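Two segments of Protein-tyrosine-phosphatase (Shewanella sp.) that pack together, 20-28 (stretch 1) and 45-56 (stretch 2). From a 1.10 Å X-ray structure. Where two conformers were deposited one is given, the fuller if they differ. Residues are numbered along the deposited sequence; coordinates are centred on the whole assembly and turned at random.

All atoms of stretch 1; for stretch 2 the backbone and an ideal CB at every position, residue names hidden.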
# COMPACT_ATOMS: atom_id res chain seq x y z
N GLN A 20 24.96 11.06 -6.49
CA GLN A 20 24.18 10.14 -7.31
C GLN A 20 23.78 8.86 -6.56
O GLN A 20 24.49 8.37 -5.71
CB GLN A 20 24.87 9.74 -8.60
CG GLN A 20 26.36 9.68 -8.58
CD GLN A 20 26.84 9.00 -9.85
OE1 GLN A 20 26.24 9.08 -10.92
NE2 GLN A 20 27.90 8.26 -9.70
N SER A 21 22.63 8.35 -6.96
CA SER A 21 22.16 7.06 -6.50
C SER A 21 22.86 5.93 -7.24
O SER A 21 23.49 6.11 -8.28
CB SER A 21 20.64 7.02 -6.69
OG SER A 21 19.96 7.93 -5.79
N THR A 22 22.73 4.71 -6.67
CA THR A 22 23.30 3.50 -7.18
C THR A 22 22.22 2.43 -7.22
O THR A 22 21.41 2.37 -6.28
CB THR A 22 24.43 3.03 -6.25
OG1 THR A 22 25.45 4.04 -6.16
CG2 THR A 22 25.07 1.72 -6.76
N ALA A 23 22.18 1.65 -8.25
CA ALA A 23 21.21 0.60 -8.41
C ALA A 23 21.89 -0.78 -8.42
O ALA A 23 22.87 -0.99 -9.17
CB ALA A 23 20.40 0.79 -9.69
N TYR A 24 21.32 -1.70 -7.66
CA TYR A 24 21.71 -3.08 -7.59
C TYR A 24 20.65 -3.92 -8.34
O TYR A 24 19.46 -3.81 -8.02
CB TYR A 24 21.84 -3.56 -6.17
CG TYR A 24 22.93 -2.91 -5.38
CD1 TYR A 24 22.69 -1.90 -4.47
CD2 TYR A 24 24.22 -3.23 -5.51
CE1 TYR A 24 23.71 -1.32 -3.76
CE2 TYR A 24 25.25 -2.64 -4.81
CZ TYR A 24 25.00 -1.68 -3.94
OH TYR A 24 26.00 -1.09 -3.24
N TRP A 25 21.09 -4.76 -9.25
CA TRP A 25 20.24 -5.57 -10.10
C TRP A 25 20.65 -7.01 -9.96
O TRP A 25 21.86 -7.33 -10.02
CB TRP A 25 20.37 -5.19 -11.56
CG TRP A 25 20.25 -3.74 -11.87
CD1 TRP A 25 21.25 -2.80 -11.75
CD2 TRP A 25 19.13 -3.01 -12.33
NE1 TRP A 25 20.82 -1.58 -12.10
CE2 TRP A 25 19.51 -1.64 -12.48
CE3 TRP A 25 17.82 -3.36 -12.66
CZ2 TRP A 25 18.61 -0.67 -12.93
CZ3 TRP A 25 16.94 -2.38 -13.11
CH2 TRP A 25 17.33 -1.03 -13.24
N ILE A 26 19.68 -7.90 -9.78
CA ILE A 26 19.93 -9.34 -9.90
C ILE A 26 19.56 -9.76 -11.31
O ILE A 26 18.41 -9.66 -11.70
CB ILE A 26 19.11 -10.16 -8.88
CG1 ILE A 26 19.29 -9.65 -7.49
CG2 ILE A 26 19.50 -11.63 -8.99
CD1 ILE A 26 20.73 -9.43 -7.04
N CYS A 27 20.58 -10.15 -12.08
CA CYS A 27 20.39 -10.51 -13.49
C CYS A 27 20.94 -11.92 -13.68
O CYS A 27 22.15 -12.12 -13.62
CB CYS A 27 21.12 -9.50 -14.37
SG CYS A 27 20.76 -7.79 -14.03
N ASP A 28 20.09 -12.91 -13.87
CA ASP A 28 20.53 -14.31 -14.07
C ASP A 28 21.36 -14.75 -12.89
O ASP A 28 22.43 -15.39 -13.10
CB ASP A 28 21.32 -14.44 -15.35
CG ASP A 28 21.30 -15.80 -16.03
OD1 ASP A 28 20.52 -16.71 -15.70
OD2 ASP A 28 22.13 -15.87 -16.95
N UNK A 45 22.28 -4.31 -19.70
CA UNK A 45 21.96 -5.40 -20.67
C UNK A 45 21.90 -6.74 -19.97
O UNK A 45 22.41 -7.05 -18.88
CB UNK A 45 23.00 -5.46 -21.79
N UNK A 46 21.30 -7.73 -20.58
CA UNK A 46 21.26 -9.06 -20.04
C UNK A 46 20.49 -9.06 -18.71
O UNK A 46 20.87 -9.88 -17.88
CB UNK A 46 22.68 -9.60 -19.86
N UNK A 47 19.53 -8.16 -18.59
CA UNK A 47 18.81 -8.15 -17.32
C UNK A 47 17.29 -8.23 -17.40
O UNK A 47 16.61 -7.56 -16.61
CB UNK A 47 19.18 -6.88 -16.56
N UNK A 48 16.74 -9.04 -18.31
CA UNK A 48 15.32 -9.25 -18.30
C UNK A 48 14.54 -8.00 -18.61
O UNK A 48 14.90 -7.16 -19.46
CB UNK A 48 14.89 -9.81 -16.94
N UNK A 49 13.42 -7.87 -17.93
CA UNK A 49 12.50 -6.77 -18.20
C UNK A 49 12.27 -6.02 -16.90
O UNK A 49 11.20 -5.49 -16.65
CB UNK A 49 11.18 -7.27 -18.79
N UNK A 50 13.35 -6.03 -16.08
CA UNK A 50 13.21 -5.38 -14.78
C UNK A 50 12.87 -3.90 -14.96
O UNK A 50 13.24 -3.26 -15.93
CB UNK A 50 14.49 -5.54 -13.96
N UNK A 51 12.12 -3.36 -13.98
CA UNK A 51 11.61 -1.99 -14.20
C UNK A 51 12.68 -0.90 -14.19
O UNK A 51 13.61 -0.93 -13.40
CB UNK A 51 10.57 -1.66 -13.13
N UNK A 52 12.45 0.11 -14.99
CA UNK A 52 13.20 1.31 -15.14
C UNK A 52 12.28 2.44 -14.71
O UNK A 52 11.06 2.41 -14.99
CB UNK A 52 13.72 1.49 -16.57
N UNK A 53 12.82 3.34 -13.96
CA UNK A 53 12.09 4.42 -13.31
C UNK A 53 12.94 5.68 -13.29
O UNK A 53 14.18 5.60 -13.14
CB UNK A 53 11.68 4.02 -11.89
N UNK A 54 12.25 6.78 -13.47
CA UNK A 54 12.90 8.05 -13.21
C UNK A 54 12.68 8.35 -11.73
O UNK A 54 11.55 8.34 -11.26
CB UNK A 54 12.36 9.16 -14.11
N UNK A 55 13.78 8.62 -11.04
CA UNK A 55 13.65 9.03 -9.66
C UNK A 55 12.96 10.40 -9.54
O UNK A 55 13.16 11.27 -10.36
CB UNK A 55 15.03 9.07 -9.00
N UNK A 56 12.13 10.48 -8.52
CA UNK A 56 11.26 11.63 -8.31
C UNK A 56 11.87 12.61 -7.35
O UNK A 56 12.37 12.18 -6.32
CB UNK A 56 9.89 11.18 -7.80

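At position 45 the CA-to-CB bond points away from stretch 1 and the ideal CB has none of its atoms within 5.5 Å, so stretch 1 sets no preference. The residue is Glu-45. Position 46 has a positive phi (64°) with psi near 30°, a left-handed conformation that glycine and asparagine adopt readily but other residues can reach. CA-to-CB points sideways into open space, which leaves the choice wide. It is His-46; its imidazole leads away, and its contact is made by the backbone, with His-46 O 3.5 Å from Cys-27 CB.

Position 47 is the most constrained. Its CA is 4.8 Å from Cys-27 CA, and the ideal CB falls 3.1 Å from Cys-27 SG, tight for any unbonded carbon. Cysteine answers this directly. Cys-47, with chi1 of -153° (t), forms a disulfide with Cys-27: Cys-27 SG and Cys-47 SG are 2.0 Å apart and chi3 is -86°, close to the unstrained value. The link ties stretch 1 covalently to this loop, and Cys-47 SG also lies 4.2 Å from Trp-25 CB.

At position 48 phi is 65° and psi -143°, a combination that strongly favours glycine, and Gly-48 is found. Position 49 is out of reach of stretch 1, so many residues would serve; Asp-49 occupies it.

Position 50 points toward stretch 1, its ideal CB 4.1 Å from Trp-25 CZ3. An indole edge nearby invites an apolar side chain such as leucine, isoleucine, valine or methionine. Leu-50 places CD1 3.9 Å from Trp-25 CE3, near the plane of the ring, and 3.7 Å from Ile-26 O, so one methyl group touches both the indole edge and the backbone.

Position 51 turns its CB away, and phi of -69° with psi of 147° is compatible with proline among many others. Pro-51 meets stretch 1 through its backbone, Pro-51 O lying 3.6 Å from Trp-25 CZ3 at the ring edge. Position 52 points sideways with no close neighbour, allowing a polar or long side chain; it is Glu-52. Positions 53 and 54 have extended backbones out of reach of stretch 1, which suit beta-branched and many other residues; they are Thr-53 and Lys-54.

Position 55 again points toward stretch 1, but its CA is 9.3 Å from Ser-21 CA. A side chain of some length, such as leucine, methionine or glutamine, could span the gap. Leu-55 does so, bringing Leu-55 CD1 within 3.7 Å of Ser-21 OG in a van der Waals contact. Position 56, also out of reach, leaves the choice open; it is Ser-56.

Stretch 2, residues 45-56: EHCGDLPETKLS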
# COMPACT_ATOMS: atom_id res chain seq x y z
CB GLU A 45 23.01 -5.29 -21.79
CG GLU A 45 22.84 -4.12 -22.76
CD GLU A 45 24.05 -3.94 -23.65
OE1 GLU A 45 25.16 -3.95 -23.03
OE2 GLU A 45 23.97 -3.80 -24.88
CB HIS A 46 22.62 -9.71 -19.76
CG HIS A 46 23.82 -9.51 -20.60
ND1 HIS A 46 25.12 -9.56 -20.10
CD2 HIS A 46 23.96 -9.26 -21.94
CE1 HIS A 46 25.95 -9.35 -21.10
NE2 HIS A 46 25.28 -9.16 -22.22
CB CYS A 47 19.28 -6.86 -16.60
SG CYS A 47 19.05 -7.35 -14.90
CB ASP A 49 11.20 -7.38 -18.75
CG ASP A 49 10.62 -6.35 -19.71
OD1 ASP A 49 9.42 -6.35 -20.05
OD2 ASP A 49 11.42 -5.46 -20.14
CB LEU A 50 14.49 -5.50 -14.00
CG LEU A 50 14.90 -6.92 -13.61
CD1 LEU A 50 16.26 -6.91 -12.92
CD2 LEU A 50 13.83 -7.57 -12.74
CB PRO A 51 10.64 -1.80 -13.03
CG PRO A 51 11.11 -2.73 -12.00
CD PRO A 51 11.64 -3.94 -12.75
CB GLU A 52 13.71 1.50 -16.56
CG GLU A 52 14.50 0.28 -17.02
CD GLU A 52 14.98 0.50 -18.46
OE1 GLU A 52 16.23 0.44 -18.61
OE2 GLU A 52 14.16 0.71 -19.37
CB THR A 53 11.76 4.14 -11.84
OG1 THR A 53 11.21 2.81 -11.80
CG2 THR A 53 10.64 5.00 -11.26
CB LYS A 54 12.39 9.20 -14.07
CG LYS A 54 12.95 10.55 -13.67
CD LYS A 54 13.62 11.27 -14.81
CE LYS A 54 13.93 12.72 -14.45
NZ LYS A 54 13.19 13.76 -15.21
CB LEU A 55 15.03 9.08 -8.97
CG LEU A 55 15.75 7.74 -8.94
CD1 LEU A 55 17.03 7.91 -8.12
CD2 LEU A 55 14.92 6.60 -8.37
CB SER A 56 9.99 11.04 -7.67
OG SER A 56 8.89 11.88 -7.81
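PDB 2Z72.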